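Local coordinates for protein phenol hydroxylase component phL (Pseudomonas stutzeri, PDB 3U52) that probably serves as a subunit of a multicomponent bacterial monooxygenase of the methane/phenol/alkene hydroxylase family that hydroxylates phenol and related aromatics, at residues P12-F24 against K27-I39. Numbering follows the deposited sequence.
Sequences PIRHTYGHIARRF and KPATRYQEASYDI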
loop_
_atom_site.group_PDB
_atom_site.type_symbol
_atom_site.label_atom_id
_atom_site.label_comp_id
_atom_site.label_asym_id
_atom_site.label_seq_id
_atom_site.Cartn_x
_atom_site.Cartn_y
_atom_site.Cartn_z
ATOM N N PRO D 12 -16.186 16.491 6.773
ATOM C CA PRO D 12 -15.779 16.037 8.091
ATOM C C PRO D 12 -16.302 16.936 9.201
ATOM O O PRO D 12 -16.397 18.147 9.048
ATOM C CB PRO D 12 -14.252 16.117 8.032
ATOM C CG PRO D 12 -13.978 17.175 7.042
ATOM C CD PRO D 12 -15.037 16.995 6.002
ATOM N N ILE D 13 -16.602 16.310 10.318
ATOM C CA ILE D 13 -17.075 16.960 11.524
ATOM C C ILE D 13 -15.986 17.817 12.225
ATOM O O ILE D 13 -16.288 18.838 12.878
ATOM C CB ILE D 13 -17.754 15.830 12.406
ATOM C CG1 ILE D 13 -19.262 15.873 12.232
ATOM C CG2 ILE D 13 -17.384 15.860 13.860
ATOM C CD1 ILE D 13 -19.741 15.588 10.839
ATOM N N ARG D 14 -14.725 17.412 12.087
ATOM C CA ARG D 14 -13.599 18.190 12.622
ATOM C C ARG D 14 -12.376 17.791 11.849
ATOM O O ARG D 14 -12.449 16.859 11.082
ATOM C CB ARG D 14 -13.401 17.971 14.125
ATOM C CG ARG D 14 -12.807 16.659 14.586
ATOM C CD ARG D 14 -13.201 16.403 16.078
ATOM N NE ARG D 14 -14.084 15.294 15.914
ATOM C CZ ARG D 14 -15.238 15.071 16.492
ATOM N NH1 ARG D 14 -15.734 15.845 17.443
ATOM N NH2 ARG D 14 -15.858 13.981 16.111
ATOM N N HIS D 15 -11.261 18.486 12.028
ATOM C CA HIS D 15 -10.085 18.215 11.212
ATOM C C HIS D 15 -8.962 17.384 11.822
ATOM O O HIS D 15 -8.158 16.814 11.088
ATOM C CB HIS D 15 -9.465 19.536 10.816
ATOM C CG HIS D 15 -10.221 20.240 9.745
ATOM N ND1 HIS D 15 -10.721 21.513 9.901
ATOM C CD2 HIS D 15 -10.587 19.835 8.507
ATOM C CE1 HIS D 15 -11.356 21.870 8.800
ATOM N NE2 HIS D 15 -11.287 20.870 7.938
ATOM N N THR D 16 -8.826 17.429 13.151
ATOM C CA THR D 16 -7.758 16.686 13.821
ATOM C C THR D 16 -8.183 16.473 15.287
ATOM O O THR D 16 -9.358 16.761 15.636
ATOM C CB THR D 16 -6.378 17.390 13.701
ATOM O OG1 THR D 16 -5.364 16.546 14.274
ATOM C CG2 THR D 16 -6.405 18.736 14.437
ATOM N N TYR D 17 -7.277 15.915 16.101
ATOM C CA TYR D 17 -7.541 15.686 17.533
ATOM C C TYR D 17 -7.521 16.985 18.339
ATOM O O TYR D 17 -6.861 17.952 17.973
ATOM C CB TYR D 17 -6.525 14.693 18.108
ATOM C CG TYR D 17 -6.540 13.338 17.475
ATOM C CD1 TYR D 17 -5.498 12.940 16.621
ATOM C CD2 TYR D 17 -7.578 12.451 17.702
ATOM C CE1 TYR D 17 -5.489 11.690 16.021
ATOM C CE2 TYR D 17 -7.579 11.156 17.104
ATOM C CZ TYR D 17 -6.517 10.807 16.266
ATOM O OH TYR D 17 -6.485 9.573 15.693
ATOM N N GLY D 18 -8.245 17.023 19.462
ATOM C CA GLY D 18 -8.302 18.250 20.271
ATOM C C GLY D 18 -6.943 18.771 20.727
ATOM O O GLY D 18 -6.671 19.979 20.681
ATOM N N HIS D 19 -6.089 17.864 21.203
ATOM C CA HIS D 19 -4.767 18.254 21.660
ATOM C C HIS D 19 -3.895 18.840 20.536
ATOM O O HIS D 19 -3.131 19.797 20.766
ATOM C CB HIS D 19 -4.068 17.108 22.422
ATOM C CG HIS D 19 -3.951 15.847 21.645
ATOM N ND1 HIS D 19 -4.939 14.886 21.613
ATOM C CD2 HIS D 19 -2.941 15.379 20.878
ATOM C CE1 HIS D 19 -4.540 13.879 20.854
ATOM N NE2 HIS D 19 -3.330 14.159 20.392
ATOM N N ILE D 20 -4.065 18.312 19.326
ATOM C CA ILE D 20 -3.414 18.877 18.121
ATOM C C ILE D 20 -4.019 20.267 17.786
ATOM O O ILE D 20 -3.300 21.193 17.511
ATOM C CB ILE D 20 -3.414 17.872 16.892
ATOM C CG1 ILE D 20 -2.775 16.524 17.252
ATOM C CG2 ILE D 20 -2.733 18.478 15.611
ATOM C CD1 ILE D 20 -1.304 16.635 17.761
ATOM N N ALA D 21 -5.328 20.406 17.859
ATOM C CA ALA D 21 -5.977 21.643 17.458
ATOM C C ALA D 21 -5.677 22.761 18.438
ATOM O O ALA D 21 -5.542 23.923 18.029
ATOM C CB ALA D 21 -7.466 21.424 17.367
ATOM N N ARG D 22 -5.577 22.418 19.730
ATOM C CA ARG D 22 -5.097 23.371 20.748
ATOM C C ARG D 22 -3.728 23.943 20.451
ATOM O O ARG D 22 -3.498 25.133 20.627
ATOM C CB ARG D 22 -5.070 22.731 22.133
ATOM C CG ARG D 22 -6.241 23.019 22.932
ATOM C CD ARG D 22 -6.227 22.131 24.156
ATOM N NE ARG D 22 -7.336 21.235 24.021
ATOM C CZ ARG D 22 -7.353 19.929 24.209
ATOM N NH1 ARG D 22 -6.312 19.198 24.612
ATOM N NH2 ARG D 22 -8.503 19.371 24.001
ATOM N N ARG D 23 -2.817 23.095 20.017
ATOM C CA ARG D 23 -1.434 23.481 19.768
ATOM C C ARG D 23 -1.241 24.141 18.387
ATOM O O ARG D 23 -0.476 25.105 18.262
ATOM C CB ARG D 23 -0.556 22.231 19.878
ATOM C CG ARG D 23 0.917 22.509 19.877
ATOM C CD ARG D 23 1.711 21.266 20.265
ATOM N NE ARG D 23 1.633 20.863 21.679
ATOM C CZ ARG D 23 2.348 21.390 22.673
ATOM N NH1 ARG D 23 3.185 22.393 22.465
ATOM N NH2 ARG D 23 2.226 20.894 23.894
ATOM N N PHE D 24 -1.914 23.644 17.348
ATOM C CA PHE D 24 -1.661 24.170 16.008
ATOM C C PHE D 24 -2.825 24.766 15.239
ATOM O O PHE D 24 -2.619 25.178 14.103
ATOM C CB PHE D 24 -1.044 23.096 15.122
ATOM C CG PHE D 24 0.173 22.447 15.711
ATOM C CD1 PHE D 24 0.063 21.233 16.396
ATOM C CD2 PHE D 24 1.440 23.015 15.530
ATOM C CE1 PHE D 24 1.184 20.618 16.913
ATOM C CE2 PHE D 24 2.580 22.394 16.045
ATOM C CZ PHE D 24 2.449 21.211 16.742
ATOM N N LYS D 27 -7.223 22.625 11.927
ATOM C CA LYS D 27 -6.941 22.446 10.522
ATOM C C LYS D 27 -6.232 21.092 10.458
ATOM O O LYS D 27 -5.694 20.638 11.495
ATOM C CB LYS D 27 -6.050 23.581 10.005
ATOM C CG LYS D 27 -4.623 23.512 10.495
ATOM C CD LYS D 27 -3.855 24.792 10.132
ATOM C CE LYS D 27 -2.402 24.490 9.853
ATOM N NZ LYS D 27 -1.584 24.598 11.071
ATOM N N PRO D 28 -6.242 20.426 9.272
ATOM C CA PRO D 28 -5.586 19.113 9.078
ATOM C C PRO D 28 -4.127 19.141 9.481
ATOM O O PRO D 28 -3.421 20.129 9.226
ATOM C CB PRO D 28 -5.703 18.891 7.578
ATOM C CG PRO D 28 -6.942 19.706 7.196
ATOM C CD PRO D 28 -6.908 20.891 8.031
ATOM N N ALA D 29 -3.688 18.086 10.151
ATOM C CA ALA D 29 -2.374 18.077 10.795
ATOM C C ALA D 29 -1.426 17.157 10.025
ATOM O O ALA D 29 -1.881 16.260 9.316
ATOM C CB ALA D 29 -2.514 17.559 12.240
ATOM N N THR D 30 -0.115 17.311 10.219
ATOM C CA THR D 30 0.810 16.383 9.557
ATOM C C THR D 30 0.828 15.039 10.289
ATOM O O THR D 30 0.389 14.942 11.441
ATOM C CB THR D 30 2.208 16.949 9.490
ATOM O OG1 THR D 30 2.707 17.082 10.815
ATOM C CG2 THR D 30 2.198 18.347 8.840
ATOM N N ARG D 31 1.333 14.009 9.617
ATOM C CA ARG D 31 1.581 12.719 10.270
ATOM C C ARG D 31 2.520 12.911 11.473
ATOM O O ARG D 31 2.275 12.350 12.553
ATOM C CB ARG D 31 2.132 11.684 9.279
ATOM C CG ARG D 31 1.114 11.198 8.188
ATOM C CD ARG D 31 0.482 9.803 8.387
ATOM N NE ARG D 31 -0.577 9.495 7.388
ATOM C CZ ARG D 31 -1.871 9.215 7.670
ATOM N NH1 ARG D 31 -2.322 9.192 8.913
ATOM N NH2 ARG D 31 -2.744 8.963 6.695
ATOM N N TYR D 32 3.581 13.704 11.297
ATOM C CA TYR D 32 4.509 14.001 12.398
ATOM C C TYR D 32 3.790 14.625 13.568
ATOM O O TYR D 32 4.016 14.199 14.690
ATOM C CB TYR D 32 5.678 14.896 11.938
ATOM C CG TYR D 32 6.631 15.217 13.070
ATOM C CD1 TYR D 32 7.506 14.248 13.579
ATOM C CD2 TYR D 32 6.621 16.459 13.678
ATOM C CE1 TYR D 32 8.378 14.562 14.650
ATOM C CE2 TYR D 32 7.479 16.761 14.733
ATOM C CZ TYR D 32 8.349 15.811 15.208
ATOM O OH TYR D 32 9.173 16.143 16.267
ATOM N N GLN D 33 2.922 15.618 13.318
ATOM C CA GLN D 33 2.193 16.283 14.407
ATOM C C GLN D 33 1.294 15.317 15.173
ATOM O O GLN D 33 1.426 15.261 16.398
ATOM C CB GLN D 33 1.388 17.497 13.969
ATOM C CG GLN D 33 2.297 18.673 13.508
ATOM C CD GLN D 33 1.535 19.778 12.798
ATOM O OE1 GLN D 33 0.605 19.519 12.062
ATOM N NE2 GLN D 33 1.972 21.015 12.976
ATOM N N GLU D 34 0.428 14.565 14.490
ATOM C CA GLU D 34 -0.468 13.618 15.165
ATOM C C GLU D 34 0.271 12.523 15.960
ATOM O O GLU D 34 -0.276 11.957 16.923
ATOM C CB GLU D 34 -1.505 13.004 14.185
ATOM C CG GLU D 34 -2.402 14.106 13.651
ATOM C CD GLU D 34 -3.661 13.660 12.894
ATOM O OE1 GLU D 34 -3.679 12.578 12.290
ATOM O OE2 GLU D 34 -4.641 14.460 12.868
ATOM N N ALA D 35 1.492 12.240 15.548
ATOM C CA ALA D 35 2.229 11.141 16.122
ATOM C C ALA D 35 3.066 11.549 17.299
ATOM O O ALA D 35 3.491 10.677 18.043
ATOM C CB ALA D 35 3.136 10.479 15.062
ATOM N N SER D 36 3.312 12.851 17.452
ATOM C CA SER D 36 4.415 13.305 18.257
ATOM C C SER D 36 4.111 14.275 19.414
ATOM O O SER D 36 5.015 14.568 20.207
ATOM C CB SER D 36 5.496 13.888 17.351
ATOM O OG SER D 36 5.905 12.922 16.397
ATOM N N TYR D 37 2.880 14.799 19.482
ATOM C CA TYR D 37 2.562 15.883 20.400
ATOM C C TYR D 37 1.472 15.474 21.356
ATOM O O TYR D 37 0.408 15.076 20.912
ATOM C CB TYR D 37 2.099 17.144 19.632
ATOM C CG TYR D 37 3.232 17.848 18.911
ATOM C CD1 TYR D 37 3.556 17.500 17.587
ATOM C CD2 TYR D 37 3.996 18.827 19.556
ATOM C CE1 TYR D 37 4.595 18.112 16.931
ATOM C CE2 TYR D 37 5.045 19.460 18.898
ATOM C CZ TYR D 37 5.327 19.098 17.600
ATOM O OH TYR D 37 6.341 19.699 16.945
ATOM N N ASP D 38 1.741 15.580 22.672
ATOM C CA ASP D 38 0.697 15.427 23.739
ATOM C C ASP D 38 0.028 14.061 23.780
ATOM O O ASP D 38 -1.090 13.933 24.181
ATOM C CB ASP D 38 -0.383 16.493 23.587
ATOM C CG ASP D 38 0.197 17.874 23.553
ATOM O OD1 ASP D 38 1.028 18.159 24.440
ATOM O OD2 ASP D 38 -0.124 18.657 22.630
ATOM N N ILE D 39 0.744 13.034 23.371
ATOM C CA ILE D 39 0.182 11.726 23.274
ATOM C C ILE D 39 0.514 10.923 24.567
ATOM O O ILE D 39 -0.146 9.938 24.896
ATOM C CB ILE D 39 0.761 11.171 21.979
ATOM C CG1 ILE D 39 -0.338 10.728 21.047
ATOM C CG2 ILE D 39 1.943 10.306 22.146
ATOM C CD1 ILE D 39 -0.656 11.829 20.130
HETATM O O HOH W 1 -5.485 15.831 10.673
HETATM O O HOH W 2 -2.061 20.363 23.288
#
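Ile20 forms the central bump: its CG2 branch presses on Ala29 CB at 3.5 Å, while CD1 sits in a hollow lined by Gln33 O (3.3 Å), Glu34 CA and Tyr37 CB. The Phe24 ring is wedged beside it, its CZ edge over the centre of the Tyr37 face in a T-shaped stack (planes at 82°) and one face against CG and NE2 of Gln33, whose OE1 accepts from Thr30 N and whose N donates to Thr30 OG1 in a capping box. Arg23, with CG anti to the backbone N (chi1 -170°), passes CD along Tyr37 CD2 and grips Asp38 side-on, NE to OD2 and NH2 to OD1, each 3.0 Å. Its NH1 also pairs with Asp69, and Asp38 OD1 with Lys42. A methionine in place of Arg23 would probably cost Asp38 the two-nitrogen grip and Asp69 its pairing with NH1. Thr16 OG1 donates to the anti lone pair of Glu34 OE2 at 2.6 Å, which a water links to His15 O and Ala29 N. Pro28 CD makes a CH-pi contact over one His15 face. Two short helices joined by a loop, 18-24 and 31-36, thus pack with axes crossing at 117° in the N-terminal arm, which reaches onto another protein chain.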